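Local structure of N-terminal cyanobactin protease (Planktothrix agardhii NIES-596, 4H6W) at residues L10-E16 with L236-L240; A256-T262 with K279-A285. The protein is the subtilisin-like protease domain of a cyanobactin maturation enzyme, which probably acts as a serine endopeptidase on the prenylagaramide precursor peptide. All coordinates share one frame; numbering follows the deposited sequence.

Contact 1 (10-16 with 236-240) sets the N-terminal helix against the later part of helix 223-243. Contact 2 (256-262 with 279-285) follows it along the chain and joins the end of helix 250-259 to the start of helix 282-289. Their centres lie about 14 Å apart, and they meet in one apolar layer: Leu13 CD2 lies 3.7 Å from Ile282 CG2, and Leu237 CD1 lies 3.9 Å from Leu257 CD2. Helix 223-243, which carries the predicted catalytic Ser224 near its start, is thus packed against the N-terminal helix and helices 250-259 and 282-289; both contacts lie away from the predicted charge relay residues.

Contact 1 of 2, residues L10-E16 with L236-L240; sequences LKKLWSE and LLLSL
Leu13 of the N-terminal helix points across to helix 223-243 and sets its two methyls on different leucines. CD2 lies 3.6 Å from Leu236 CB, with the two side chains slanting across each other, while CD1 reaches Leu240 CD2 at 4.0 Å. CG of Leu13 stands anti to the backbone N (chi1 -173°), which helps direct the branch at the partner helix. Leu240 takes up the same kind of torsion and brings its other methyl, CD1, to 4.1 Å from Glu16 CB, so the aliphatic base of the glutamate closes one end of the contact.

Leu236 CD1 is shared by Leu13, Leu10 and Trp14. Leu10 CD1 meets it at 4.0 Å, the two side chains crossing at about a right angle, and the indole of Trp14 comes to it obliquely, with NE1 3.6 Å away. That approach is packing; the indole N-H donates to Ile83 O. Leu10 CG also packs over one face of the Trp14 ring, 3.7 Å above its plane and toward the rim, and His76 meets the indole edge-to-face.

The segment axes approach to 10.3 Å and cross at 40°, a helix-helix packing of the N-terminal helix on the helix that carries the predicted serine of this subtilase fold. Ile282 also touches Leu10, bringing helix 282-289 into the cluster. No hydrogen bond links the two segments, so their attachment rests on apolar packing, the leucines and the side of one indole; polar ties lie at its margins, where Lys243 NZ bonds to Glu16 O and Ile83 fixes the indole.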
ATOM      1  N   LEU A  10      -2.066  -4.712  15.209  1.00 37.60           N
ATOM      2  CA  LEU A  10      -2.071  -3.281  14.885  1.00 37.05           C
ATOM      3  C   LEU A  10      -2.032  -2.386  16.134  1.00 39.65           C
ATOM      4  O   LEU A  10      -1.217  -1.453  16.196  1.00 41.58           O
ATOM      5  CB  LEU A  10      -3.238  -2.923  13.961  1.00 34.36           C
ATOM      6  CG  LEU A  10      -3.245  -1.468  13.478  1.00 33.31           C
ATOM      7  CD1 LEU A  10      -1.895  -1.064  12.893  1.00 32.63           C
ATOM      8  CD2 LEU A  10      -4.378  -1.212  12.492  1.00 32.12           C
ATOM      9  N   LYS A  11      -2.885  -2.677  17.121  1.00 40.80           N
ATOM     10  CA  LYS A  11      -2.842  -1.974  18.416  1.00 43.81           C
ATOM     11  C   LYS A  11      -1.503  -2.098  19.150  1.00 43.11           C
ATOM     12  O   LYS A  11      -0.970  -1.100  19.629  1.00 42.84           O
ATOM     13  CB  LYS A  11      -3.981  -2.416  19.331  1.00 47.82           C
ATOM     14  CG  LYS A  11      -5.304  -1.748  19.004  1.00 55.09           C
ATOM     15  CD  LYS A  11      -6.374  -2.040  20.038  1.00 61.26           C
ATOM     16  CE  LYS A  11      -7.644  -1.271  19.700  1.00 68.29           C
ATOM     17  NZ  LYS A  11      -8.762  -1.585  20.636  1.00 73.29           N
ATOM     18  N   LYS A  12      -0.957  -3.309  19.235  1.00 43.62           N
ATOM     19  CA  LYS A  12       0.336  -3.506  19.891  1.00 44.41           C
ATOM     20  C   LYS A  12       1.414  -2.709  19.174  1.00 43.49           C
ATOM     21  O   LYS A  12       2.285  -2.121  19.820  1.00 43.02           O
ATOM     22  CB  LYS A  12       0.727  -4.988  19.958  1.00 48.16           C
ATOM     23  CG  LYS A  12       1.885  -5.273  20.913  1.00 56.17           C
ATOM     24  CD  LYS A  12       2.685  -6.495  20.458  1.00 68.42           C
ATOM     25  CE  LYS A  12       4.120  -6.523  20.996  1.00 69.77           C
ATOM     26  NZ  LYS A  12       5.017  -7.535  20.338  1.00 58.85           N
ATOM     27  N   LEU A  13       1.343  -2.684  17.841  1.00 40.59           N
ATOM     28  CA  LEU A  13       2.299  -1.926  17.043  1.00 37.27           C
ATOM     29  C   LEU A  13       2.160  -0.433  17.298  1.00 36.04           C
ATOM     30  O   LEU A  13       3.157   0.251  17.565  1.00 35.87           O
ATOM     31  CB  LEU A  13       2.185  -2.264  15.549  1.00 36.18           C
ATOM     32  CG  LEU A  13       3.233  -1.662  14.593  1.00 36.97           C
ATOM     33  CD1 LEU A  13       4.692  -1.863  15.044  1.00 33.15           C
ATOM     34  CD2 LEU A  13       3.014  -2.191  13.178  1.00 34.07           C
ATOM     35  N   TRP A  14       0.929   0.065  17.236  1.00 35.53           N
ATOM     36  CA  TRP A  14       0.641   1.463  17.604  1.00 39.38           C
ATOM     37  C   TRP A  14       1.141   1.876  18.990  1.00 42.33           C
ATOM     38  O   TRP A  14       1.548   3.020  19.190  1.00 47.42           O
ATOM     39  CB  TRP A  14      -0.855   1.774  17.513  1.00 37.83           C
ATOM     40  CG  TRP A  14      -1.349   2.015  16.122  1.00 35.78           C
ATOM     41  CD1 TRP A  14      -0.609   2.401  15.036  1.00 34.44           C
ATOM     42  CD2 TRP A  14      -2.704   1.928  15.677  1.00 34.25           C
ATOM     43  NE1 TRP A  14      -1.423   2.549  13.941  1.00 34.68           N
ATOM     44  CE2 TRP A  14      -2.713   2.264  14.304  1.00 33.09           C
ATOM     45  CE3 TRP A  14      -3.913   1.599  16.305  1.00 33.72           C
ATOM     46  CZ2 TRP A  14      -3.884   2.282  13.545  1.00 31.68           C
ATOM     47  CZ3 TRP A  14      -5.079   1.613  15.551  1.00 33.26           C
ATOM     48  CH2 TRP A  14      -5.054   1.949  14.179  1.00 33.22           C
ATOM     49  N   SER A  15       1.110   0.956  19.945  1.00 43.91           N
ATOM     50  CA  SER A  15       1.568   1.264  21.295  1.00 45.65           C
ATOM     51  C   SER A  15       3.065   1.564  21.297  1.00 44.85           C
ATOM     52  O   SER A  15       3.566   2.253  22.188  1.00 44.19           O
ATOM     53  CB  SER A  15       1.217   0.135  22.275  1.00 47.08           C
ATOM     54  OG  SER A  15       2.123  -0.949  22.165  1.00 52.20           O
ATOM     55  N   GLU A  16       3.767   1.058  20.284  1.00 45.49           N
ATOM     56  CA  GLU A  16       5.195   1.351  20.099  1.00 44.31           C
ATOM     57  C   GLU A  16       5.441   2.592  19.221  1.00 41.24           C
ATOM     58  O   GLU A  16       6.354   3.367  19.484  1.00 38.62           O
ATOM     59  CB  GLU A  16       5.928   0.134  19.524  1.00 47.64           C
ATOM     60  CG  GLU A  16       6.033  -1.071  20.461  1.00 53.69           C
ATOM     61  CD  GLU A  16       7.097  -0.930  21.558  1.00 58.65           C
ATOM     62  OE1 GLU A  16       8.143  -0.272  21.339  1.00 59.46           O
ATOM     63  OE2 GLU A  16       6.892  -1.505  22.652  1.00 61.62           O
ATOM     64  N   LEU A 236       4.993   1.893   9.576  1.00 29.05           N
ATOM     65  CA  LEU A 236       5.096   1.645  11.013  1.00 28.78           C
ATOM     66  C   LEU A 236       6.344   0.849  11.321  1.00 30.60           C
ATOM     67  O   LEU A 236       7.054   1.134  12.282  1.00 32.08           O
ATOM     68  CB  LEU A 236       3.850   0.938  11.543  1.00 27.29           C
ATOM     69  CG  LEU A 236       2.578   1.794  11.560  1.00 27.03           C
ATOM     70  CD1 LEU A 236       1.447   1.056  12.251  1.00 25.65           C
ATOM     71  CD2 LEU A 236       2.859   3.142  12.235  1.00 26.03           C
ATOM     72  N   LEU A 237       6.631  -0.130  10.474  1.00 31.54           N
ATOM     73  CA  LEU A 237       7.752  -1.011  10.709  1.00 31.52           C
ATOM     74  C   LEU A 237       9.081  -0.288  10.527  1.00 32.47           C
ATOM     75  O   LEU A 237      10.047  -0.554  11.253  1.00 32.60           O
ATOM     76  CB  LEU A 237       7.653  -2.226   9.793  1.00 33.53           C
ATOM     77  CG  LEU A 237       6.556  -3.236  10.155  1.00 33.01           C
ATOM     78  CD1 LEU A 237       6.499  -4.321   9.093  1.00 32.74           C
ATOM     79  CD2 LEU A 237       6.790  -3.837  11.538  1.00 31.31           C
ATOM     80  N   LEU A 238       9.133   0.631   9.564  1.00 32.69           N
ATOM     81  CA  LEU A 238      10.329   1.449   9.377  1.00 31.87           C
ATOM     82  C   LEU A 238      10.530   2.392  10.568  1.00 33.38           C
ATOM     83  O   LEU A 238      11.664   2.616  10.990  1.00 33.91           O
ATOM     84  CB  LEU A 238      10.288   2.231   8.058  1.00 30.87           C
ATOM     85  CG  LEU A 238      10.473   1.449   6.744  1.00 31.63           C
ATOM     86  CD1 LEU A 238      10.030   2.253   5.523  1.00 27.89           C
ATOM     87  CD2 LEU A 238      11.907   0.947   6.577  1.00 29.35           C
ATOM     88  N   SER A 239       9.437   2.931  11.106  1.00 34.43           N
ATOM     89  CA  SER A 239       9.498   3.835  12.269  1.00 35.97           C
ATOM     90  C   SER A 239      10.000   3.078  13.493  1.00 36.42           C
ATOM     91  O   SER A 239      10.756   3.628  14.306  1.00 34.95           O
ATOM     92  CB  SER A 239       8.124   4.430  12.574  1.00 36.76           C
ATOM     93  OG  SER A 239       7.576   5.066  11.427  1.00 42.16           O
ATOM     94  N   LEU A 240       9.581   1.810  13.593  1.00 34.50           N
ATOM     95  CA  LEU A 240       9.962   0.924  14.682  1.00 35.07           C
ATOM     96  C   LEU A 240      11.475   0.620  14.671  1.00 37.52           C
ATOM     97  O   LEU A 240      12.118   0.558  15.730  1.00 40.90           O
ATOM     98  CB  LEU A 240       9.129  -0.352  14.614  1.00 33.09           C
ATOM     99  CG  LEU A 240       9.395  -1.428  15.666  1.00 34.16           C
ATOM    100  CD1 LEU A 240       9.008  -0.929  17.052  1.00 33.01           C
ATOM    101  CD2 LEU A 240       8.640  -2.707  15.326  1.00 31.75           C
TER

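Contact 2 of 2, residues A256-T262 with K279-A285; sequences ALLASAT and KLNILDA
CG of Asn281, anti to the backbone N (chi1 -173°), puts OD1 where it accepts from Asp284 N at 3.2 Å, an N-cap bond in which the donor stands above the amide plane; CB of Asn281 points toward 256-262 and lies 3.1 Å from Ser260 O. Ser260 OG, turned between its own N and carbonyl carbon (chi1 70°), lies 3.3 Å from Ala285 CB and takes a hydrogen bond from a water that in turn accepts from Asn281 N. An alanine in place of Asn281 would probably leave Asp284 N without its cap and the first turn of helix 282-289 less firmly held.

This N-capped helix start is tied to the end of the preceding helix by a single antiparallel bridge. In this hydrogen-bonded pair Thr262 N donates to Lys279 O and Lys279 N to Thr262 O, both at 2.9 Å. A second water links Thr262 OG1 to Leu280 O. Leu257 CD2 touches both Leu280 CD1 and Ala285 CB. Leu257 also packs on Val230 and Ala234 of helix 223-243 and on Leu175 of strand 175-180, while backbone bonds tie Leu280 to Leu202 in the outermost strand, 200-204, of the parallel sheet.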
ATOM      1  N   ALA A 256      10.305  -9.235   5.328  1.00 29.14           N
ATOM      2  CA  ALA A 256       9.680  -9.539   6.610  1.00 28.49           C
ATOM      3  C   ALA A 256       8.167  -9.677   6.440  1.00 27.16           C
ATOM      4  O   ALA A 256       7.573 -10.649   6.910  1.00 26.66           O
ATOM      5  CB  ALA A 256      10.020  -8.469   7.643  1.00 28.12           C
ATOM      6  N   LEU A 257       7.555  -8.714   5.759  1.00 27.11           N
ATOM      7  CA  LEU A 257       6.122  -8.783   5.439  1.00 27.56           C
ATOM      8  C   LEU A 257       5.768 -10.035   4.653  1.00 29.30           C
ATOM      9  O   LEU A 257       4.768 -10.685   4.956  1.00 33.11           O
ATOM     10  CB  LEU A 257       5.647  -7.529   4.690  1.00 26.47           C
ATOM     11  CG  LEU A 257       5.523  -6.239   5.513  1.00 27.15           C
ATOM     12  CD1 LEU A 257       5.291  -5.043   4.596  1.00 26.91           C
ATOM     13  CD2 LEU A 257       4.411  -6.339   6.549  1.00 25.03           C
ATOM     14  N   LEU A 258       6.582 -10.386   3.657  1.00 29.45           N
ATOM     15  CA  LEU A 258       6.323 -11.594   2.865  1.00 29.78           C
ATOM     16  C   LEU A 258       6.557 -12.882   3.657  1.00 29.77           C
ATOM     17  O   LEU A 258       5.741 -13.803   3.589  1.00 29.36           O
ATOM     18  CB  LEU A 258       7.146 -11.601   1.571  1.00 29.23           C
ATOM     19  CG  LEU A 258       6.727 -10.651   0.445  1.00 30.83           C
ATOM     20  CD1 LEU A 258       7.745 -10.646  -0.688  1.00 30.06           C
ATOM     21  CD2 LEU A 258       5.353 -11.006  -0.101  1.00 30.29           C
ATOM     22  N   ALA A 259       7.669 -12.927   4.399  1.00 29.30           N
ATOM     23  CA  ALA A 259       8.078 -14.098   5.172  1.00 29.64           C
ATOM     24  C   ALA A 259       7.139 -14.382   6.349  1.00 33.28           C
ATOM     25  O   ALA A 259       7.007 -15.521   6.799  1.00 33.19           O
ATOM     26  CB  ALA A 259       9.496 -13.904   5.675  1.00 30.02           C
ATOM     27  N   SER A 260       6.489 -13.339   6.850  1.00 34.85           N
ATOM     28  CA  SER A 260       5.558 -13.482   7.952  1.00 34.50           C
ATOM     29  C   SER A 260       4.102 -13.721   7.510  1.00 37.62           C
ATOM     30  O   SER A 260       3.227 -13.896   8.363  1.00 38.08           O
ATOM     31  CB  SER A 260       5.617 -12.239   8.817  1.00 34.59           C
ATOM     32  OG  SER A 260       5.045 -11.119   8.140  1.00 34.51           O
ATOM     33  N   ALA A 261       3.818 -13.720   6.206  1.00 36.90           N
ATOM     34  CA  ALA A 261       2.435 -13.933   5.766  1.00 39.58           C
ATOM     35  C   ALA A 261       1.918 -15.333   6.179  1.00 42.87           C
ATOM     36  O   ALA A 261       2.611 -16.321   5.973  1.00 46.26           O
ATOM     37  CB  ALA A 261       2.317 -13.729   4.267  1.00 35.52           C
ATOM     38  N   THR A 262       0.726 -15.419   6.775  1.00 43.60           N
ATOM     39  CA  THR A 262       0.202 -16.725   7.186  1.00 46.00           C
ATOM     40  C   THR A 262      -0.607 -17.371   6.071  1.00 49.01           C
ATOM     41  O   THR A 262      -1.605 -16.799   5.626  1.00 45.56           O
ATOM     42  CB  THR A 262      -0.632 -16.701   8.502  1.00 46.93           C
ATOM     43  OG1 THR A 262      -1.849 -15.989   8.302  1.00 52.28           O
ATOM     44  CG2 THR A 262       0.111 -16.048   9.623  1.00 44.67           C
ATOM     45  N   LYS A 279      -1.556 -14.236   4.200  1.00 39.30           N
ATOM     46  CA  LYS A 279      -2.250 -13.131   4.866  1.00 38.38           C
ATOM     47  C   LYS A 279      -1.313 -12.262   5.674  1.00 36.54           C
ATOM     48  O   LYS A 279      -0.439 -12.774   6.375  1.00 36.78           O
ATOM     49  CB  LYS A 279      -3.341 -13.658   5.795  1.00 41.86           C
ATOM     50  CG  LYS A 279      -4.421 -14.472   5.102  1.00 47.57           C
ATOM     51  CD  LYS A 279      -5.512 -14.896   6.072  1.00 51.33           C
ATOM     52  CE  LYS A 279      -5.265 -16.274   6.652  1.00 54.57           C
ATOM     53  NZ  LYS A 279      -6.472 -16.724   7.402  1.00 59.64           N
ATOM     54  N   LEU A 280      -1.510 -10.949   5.578  1.00 34.01           N
ATOM     55  CA  LEU A 280      -0.786  -9.981   6.393  1.00 34.55           C
ATOM     56  C   LEU A 280      -0.798 -10.371   7.866  1.00 35.15           C
ATOM     57  O   LEU A 280      -1.864 -10.625   8.437  1.00 35.64           O
ATOM     58  CB  LEU A 280      -1.401  -8.591   6.232  1.00 34.28           C
ATOM     59  CG  LEU A 280      -0.961  -7.507   7.219  1.00 34.22           C
ATOM     60  CD1 LEU A 280       0.471  -7.063   6.948  1.00 32.54           C
ATOM     61  CD2 LEU A 280      -1.929  -6.332   7.141  1.00 33.67           C
ATOM     62  N   ASN A 281       0.389 -10.412   8.466  1.00 34.16           N
ATOM     63  CA  ASN A 281       0.551 -10.858   9.844  1.00 33.64           C
ATOM     64  C   ASN A 281       1.557  -9.967  10.533  1.00 32.39           C
ATOM     65  O   ASN A 281       2.765 -10.216  10.481  1.00 32.49           O
ATOM     66  CB  ASN A 281       1.002 -12.326   9.886  1.00 34.97           C
ATOM     67  CG  ASN A 281       1.040 -12.908  11.298  1.00 36.48           C
ATOM     68  OD1 ASN A 281       1.321 -12.222  12.292  1.00 37.67           O
ATOM     69  ND2 ASN A 281       0.762 -14.192  11.389  1.00 37.30           N
ATOM     70  N   ILE A 282       1.039  -8.935  11.188  1.00 33.41           N
ATOM     71  CA  ILE A 282       1.856  -7.860  11.753  1.00 34.49           C
ATOM     72  C   ILE A 282       2.838  -8.350  12.828  1.00 35.66           C
ATOM     73  O   ILE A 282       4.034  -7.998  12.799  1.00 35.47           O
ATOM     74  CB  ILE A 282       0.965  -6.723  12.313  1.00 35.27           C
ATOM     75  CG1 ILE A 282       0.084  -6.124  11.198  1.00 34.64           C
ATOM     76  CG2 ILE A 282       1.807  -5.653  13.003  1.00 33.70           C
ATOM     77  CD1 ILE A 282      -0.792  -4.970  11.664  1.00 34.52           C
ATOM     78  N   LEU A 283       2.338  -9.160  13.762  1.00 36.50           N
ATOM     79  CA  LEU A 283       3.146  -9.613  14.910  1.00 37.08           C
ATOM     80  C   LEU A 283       4.358 -10.409  14.456  1.00 35.19           C
ATOM     81  O   LEU A 283       5.480 -10.167  14.907  1.00 34.48           O
ATOM     82  CB  LEU A 283       2.302 -10.421  15.897  1.00 37.95           C
ATOM     83  CG  LEU A 283       1.305  -9.551  16.655  1.00 42.55           C
ATOM     84  CD1 LEU A 283       0.503 -10.370  17.661  1.00 43.62           C
ATOM     85  CD2 LEU A 283       2.041  -8.398  17.338  1.00 42.23           C
ATOM     86  N   ASP A 284       4.115 -11.331  13.533  1.00 33.66           N
ATOM     87  CA  ASP A 284       5.170 -12.119  12.928  1.00 33.65           C
ATOM     88  C   ASP A 284       6.102 -11.285  12.034  1.00 32.64           C
ATOM     89  O   ASP A 284       7.312 -11.527  12.025  1.00 31.40           O
ATOM     90  CB  ASP A 284       4.561 -13.303  12.189  1.00 37.33           C
ATOM     91  CG  ASP A 284       3.877 -14.295  13.132  1.00 40.23           C
ATOM     92  OD1 ASP A 284       4.031 -14.174  14.371  1.00 44.76           O
ATOM     93  OD2 ASP A 284       3.181 -15.211  12.641  1.00 42.36           O
ATOM     94  N   ALA A 285       5.556 -10.283  11.334  1.00 30.46           N
ATOM     95  CA  ALA A 285       6.385  -9.319  10.589  1.00 30.64           C
ATOM     96  C   ALA A 285       7.405  -8.604  11.478  1.00 30.40           C
ATOM     97  O   ALA A 285       8.595  -8.501  11.142  1.00 30.10           O
ATOM     98  CB  ALA A 285       5.511  -8.316   9.860  1.00 31.02           C
TER
HETATM   99  O   HOH W   1       2.669 -10.400   6.973  1.00 31.09           O
HETATM  100  O   HOH W   2      -2.160 -13.499   9.827  1.00 48.81           O